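Local coordinates for protein imelysin (Bacteroides ovatus ATCC 8483, PDB 3OYV) that is an imelysin-like protein of the outer membrane, implicated in bacterial iron uptake, that probably binds metal and may act as a peptidase, at residues L34-A39 and G329-A334; D250-A255 and R342-L347. All coordinates share one frame; numbering follows the deposited sequence.

Contact 1 (L34-A39 and G329-A334); sequences LLKTDA and GDDEAA
Leu34 meets Ala333 where the loop 329-334 comes up against helix 21-47, and here the packing is tight. The Leu34 CD2 methyl lies 3.4 Å from Ala333 CB, shorter than an ordinary carbon-carbon contact. Leu34 CG follows at 3.6 Å from the same Ala333 CB, so one branch of the leucine, together with its branch point, presses on a single methyl. Chi1 of -69° sets CG beside the backbone N, and chi2 then directs CD2 at the alanine. The alanine methyl also rests on Ala33, the residue before Leu34, and on Asn30, a turn earlier, while the buried Leu34 touches Glu336, Ser337 and Arg342 farther along the loop.

In this predominantly helical imelysin fold, the contact lays an irregular connection, running from helix 319-323 to helix 343-351, along the outside of an early helix. The loop has local order of its own: Asp330 OD1 accepts from the backbone N of Glu332 at 3.0 Å, an Asx turn, with the donor 44° above the carboxylate plane. Between Thr37 and Ala333 the join is indirect. One water lies 2.8 Å from Thr37 OG1, and the same water accepts the backbone N-H of Ala333 at 2.9 Å.

The side held by Asp331, an exposed residue, is much looser. Lys36 and Asp331 pass obliquely, and their closest atoms, Lys36 CE and Asp331 OD2, are 4.1 Å apart. In the lysine conformer described, the charged ends, Lys36 NZ and Asp331 OD2, remain 4.8 Å apart and do not form a salt bridge, although their opposite charges may attract. The last torsion of the lysine bends the chain (chi4 65°), and NZ is engaged by Asp250; Asp331 OD1 is hydrogen-bonded to Tyr253 OH.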
# COMPACT_ATOMS: atom_id res chain seq x y z
N LEU A 34 -13.98 -7.07 5.81
CA LEU A 34 -12.86 -7.89 5.34
C LEU A 34 -11.52 -7.18 5.56
O LEU A 34 -10.54 -7.77 5.94
CB LEU A 34 -13.03 -8.25 3.86
CG LEU A 34 -14.18 -9.22 3.54
CD1 LEU A 34 -14.41 -9.26 2.03
CD2 LEU A 34 -13.91 -10.62 4.10
N LEU A 35 -11.52 -5.88 5.28
CA LEU A 35 -10.32 -5.04 5.45
C LEU A 35 -9.89 -4.97 6.93
O LEU A 35 -8.70 -4.97 7.25
CB LEU A 35 -10.53 -3.63 4.89
CG LEU A 35 -10.23 -3.36 3.41
CD1 LEU A 35 -10.80 -2.01 2.95
CD2 LEU A 35 -8.71 -3.50 3.16
N LYS A 36 -10.88 -4.85 7.81
CA LYS A 36 -10.66 -4.81 9.25
C LYS A 36 -10.06 -6.12 9.73
O LYS A 36 -9.06 -6.15 10.46
CB LYS A 36 -12.01 -4.51 9.93
CG LYS A 36 -12.07 -4.60 11.41
CD LYS A 36 -13.47 -4.22 11.92
CE LYS A 36 -13.62 -4.57 13.40
NZ LYS A 36 -12.69 -3.76 14.26
N THR A 37 -10.66 -7.23 9.31
CA THR A 37 -10.16 -8.54 9.68
C THR A 37 -8.74 -8.74 9.18
O THR A 37 -7.89 -9.19 9.94
CB THR A 37 -11.11 -9.62 9.13
OG1 THR A 37 -12.38 -9.50 9.80
CG2 THR A 37 -10.53 -11.02 9.34
N ASP A 38 -8.50 -8.44 7.91
CA ASP A 38 -7.18 -8.64 7.30
C ASP A 38 -6.11 -7.80 8.01
O ASP A 38 -5.03 -8.31 8.31
CB ASP A 38 -7.23 -8.32 5.81
CG ASP A 38 -7.89 -9.40 4.99
OD1 ASP A 38 -7.90 -10.54 5.47
OD2 ASP A 38 -8.39 -9.11 3.87
N ALA A 39 -6.36 -6.51 8.24
CA ALA A 39 -5.37 -5.65 8.92
C ALA A 39 -5.10 -6.15 10.34
O ALA A 39 -3.96 -6.05 10.82
CB ALA A 39 -5.78 -4.20 8.88
N GLY A 329 -24.82 -7.96 16.34
CA GLY A 329 -23.57 -7.42 16.89
C GLY A 329 -22.30 -8.06 16.35
O GLY A 329 -21.31 -8.12 17.06
N ASP A 330 -22.34 -8.53 15.11
CA ASP A 330 -21.26 -9.36 14.54
C ASP A 330 -20.52 -8.50 13.52
O ASP A 330 -21.14 -8.03 12.55
CB ASP A 330 -21.85 -10.63 13.90
CG ASP A 330 -20.80 -11.59 13.35
OD1 ASP A 330 -19.59 -11.27 13.36
OD2 ASP A 330 -21.20 -12.69 12.91
N ASP A 331 -19.23 -8.27 13.75
CA ASP A 331 -18.44 -7.40 12.86
C ASP A 331 -17.76 -8.17 11.72
O ASP A 331 -17.11 -7.53 10.87
CB ASP A 331 -17.37 -6.64 13.64
CG ASP A 331 -17.92 -5.50 14.47
OD1 ASP A 331 -19.03 -4.99 14.22
OD2 ASP A 331 -17.16 -5.07 15.36
N GLU A 332 -17.91 -9.49 11.68
CA GLU A 332 -17.31 -10.29 10.61
C GLU A 332 -18.01 -10.05 9.27
O GLU A 332 -19.17 -9.69 9.21
CB GLU A 332 -17.35 -11.78 10.97
CG GLU A 332 -16.56 -12.09 12.24
CD GLU A 332 -16.24 -13.58 12.42
OE1 GLU A 332 -16.86 -14.42 11.75
OE2 GLU A 332 -15.35 -13.89 13.24
N ALA A 333 -17.29 -10.27 8.18
CA ALA A 333 -17.86 -10.16 6.86
C ALA A 333 -18.93 -11.23 6.65
O ALA A 333 -18.85 -12.31 7.23
CB ALA A 333 -16.78 -10.33 5.81
N ALA A 334 -19.91 -10.92 5.82
CA ALA A 334 -20.92 -11.88 5.36
C ALA A 334 -20.36 -12.87 4.35
O ALA A 334 -20.75 -14.04 4.33
CB ALA A 334 -22.12 -11.13 4.74
O HOH W 1 -14.42 -10.62 8.30

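Contact 2 (D250-A255 and R342-L347)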
# COMPACT_ATOMS: atom_id res chain seq x y z
N ASP A 250 -9.85 -0.09 11.50
CA ASP A 250 -10.92 -0.15 12.50
C ASP A 250 -11.78 1.11 12.39
O ASP A 250 -13.01 1.05 12.34
CB ASP A 250 -10.36 -0.29 13.94
CG ASP A 250 -9.88 -1.68 14.27
OD1 ASP A 250 -10.08 -2.64 13.50
OD2 ASP A 250 -9.27 -1.81 15.36
N ALA A 251 -11.13 2.27 12.35
CA ALA A 251 -11.81 3.56 12.20
C ALA A 251 -12.62 3.64 10.90
O ALA A 251 -13.75 4.14 10.89
CB ALA A 251 -10.84 4.77 12.30
N LEU A 252 -12.03 3.13 9.83
CA LEU A 252 -12.69 3.08 8.55
C LEU A 252 -13.97 2.25 8.60
O LEU A 252 -15.00 2.61 8.04
CB LEU A 252 -11.70 2.58 7.48
CG LEU A 252 -12.21 2.43 6.05
CD1 LEU A 252 -12.78 3.71 5.48
CD2 LEU A 252 -11.06 1.88 5.20
N TYR A 253 -13.91 1.10 9.27
CA TYR A 253 -15.08 0.23 9.45
C TYR A 253 -16.20 1.04 10.15
O TYR A 253 -17.34 1.03 9.71
CB TYR A 253 -14.71 -1.01 10.21
CG TYR A 253 -15.88 -1.93 10.44
CD1 TYR A 253 -16.40 -2.70 9.41
CD2 TYR A 253 -16.52 -1.95 11.66
CE1 TYR A 253 -17.49 -3.56 9.63
CE2 TYR A 253 -17.59 -2.79 11.89
CZ TYR A 253 -18.08 -3.59 10.86
OH TYR A 253 -19.15 -4.40 11.10
N ASN A 254 -15.88 1.76 11.23
CA ASN A 254 -16.89 2.52 11.93
C ASN A 254 -17.50 3.60 11.05
O ASN A 254 -18.71 3.81 11.05
CB ASN A 254 -16.33 3.18 13.22
CG ASN A 254 -15.90 2.21 14.24
OD1 ASN A 254 -14.70 2.08 14.53
ND2 ASN A 254 -16.87 1.52 14.81
N ALA A 255 -16.65 4.27 10.27
CA ALA A 255 -17.13 5.31 9.38
C ALA A 255 -18.09 4.75 8.32
O ALA A 255 -19.09 5.41 7.95
CB ALA A 255 -15.98 6.07 8.72
N ARG A 342 -12.91 -6.91 -3.71
CA ARG A 342 -12.74 -6.52 -2.31
C ARG A 342 -11.54 -5.55 -2.22
O ARG A 342 -11.04 -5.03 -3.24
CB ARG A 342 -12.54 -7.74 -1.41
CG ARG A 342 -11.27 -8.49 -1.70
CD ARG A 342 -11.23 -9.82 -1.00
NE ARG A 342 -10.82 -9.80 0.41
CZ ARG A 342 -10.97 -10.80 1.27
NH1 ARG A 342 -11.68 -11.90 0.98
NH2 ARG A 342 -10.44 -10.71 2.46
N GLY A 343 -11.11 -5.31 -0.99
CA GLY A 343 -9.94 -4.52 -0.73
C GLY A 343 -10.16 -3.04 -0.78
O GLY A 343 -11.25 -2.53 -1.08
N PHE A 344 -9.05 -2.32 -0.55
CA PHE A 344 -9.10 -0.87 -0.50
C PHE A 344 -9.72 -0.23 -1.74
O PHE A 344 -10.43 0.76 -1.64
CB PHE A 344 -7.70 -0.30 -0.31
CG PHE A 344 -7.20 -0.30 1.12
CD1 PHE A 344 -7.80 0.54 2.04
CD2 PHE A 344 -6.09 -1.06 1.50
CE1 PHE A 344 -7.32 0.62 3.30
CE2 PHE A 344 -5.59 -0.98 2.79
CZ PHE A 344 -6.24 -0.15 3.71
N HIS A 345 -9.40 -0.76 -2.93
CA HIS A 345 -9.87 -0.11 -4.13
C HIS A 345 -11.35 -0.37 -4.42
O HIS A 345 -11.99 0.43 -5.08
CB HIS A 345 -8.97 -0.43 -5.31
CG HIS A 345 -7.59 0.10 -5.11
ND1 HIS A 345 -7.33 1.45 -5.00
CD2 HIS A 345 -6.41 -0.53 -5.00
CE1 HIS A 345 -6.02 1.62 -4.82
NE2 HIS A 345 -5.45 0.42 -4.80
N THR A 346 -11.89 -1.47 -3.93
CA THR A 346 -13.34 -1.69 -4.00
C THR A 346 -14.06 -0.71 -3.09
O THR A 346 -15.04 -0.10 -3.49
CB THR A 346 -13.73 -3.15 -3.69
OG1 THR A 346 -13.18 -3.98 -4.71
CG2 THR A 346 -15.25 -3.28 -3.72
N LEU A 347 -13.56 -0.52 -1.87
CA LEU A 347 -14.16 0.51 -1.03
C LEU A 347 -14.01 1.88 -1.64
O LEU A 347 -14.93 2.68 -1.58
CB LEU A 347 -13.55 0.45 0.35
CG LEU A 347 -14.31 1.14 1.45
CD1 LEU A 347 -15.81 0.84 1.45
CD2 LEU A 347 -13.64 0.72 2.80
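Leu252 and Leu347 face each other from two helices whose backbones stay well apart, their CA atoms, the nearest pair across the contact, being 10.0 Å from each other. The second segment carries Gly343, His345 and, one residue past its end, Glu348, which matches the GxHxxE motif of imelysin-like proteins, probably part of a metal-binding site in the family; His345 ND1 is hydrogen-bonded to Glu348 OE1.

Leucine side chains bridge the gap tip to tip. Both are extended, CG lying opposite the backbone N (chi1 179° in Leu252), which carries them across. Leu252 CD2 comes within 3.7 Å of Leu347 CD2, and this Leu347 methyl is also 3.9 Å from Leu252 CG, so it fits against the fork of the opposing side chain. Phe344 adds a lighter touch: its CE1 is 4.4 Å from Leu252 CD2, which approaches the ring obliquely. All three residues are buried, with Ala274 of helix 265-283 against Leu252 and the Trp282 ring against Phe344.

Gly343 has positive phi (81°). Beside it, Thr346 OG1 donates to Arg342 O at 2.8 Å from above the carbonyl plane.

From the N terminus, helix 21-47 supplies 34-39, helix 223-261 supplies 250-255, and the late loop 329-334 precedes 342-347. Contact 1 closes a loop of 289 residues and contact 2 one of 86; because their segments alternate, the two loops cross. Their centres are 10 Å apart, and direct bonds join them. The salt bridge from Lys36 to Asp250 ties the two long helices together, one from each contact. Asp38 OD2 pairs with Arg342 NH2 at 3.0 Å, linking the early helix to the segment that carries helix 343-351. Lys36 CD also packs on Tyr253 CG at 3.6 Å.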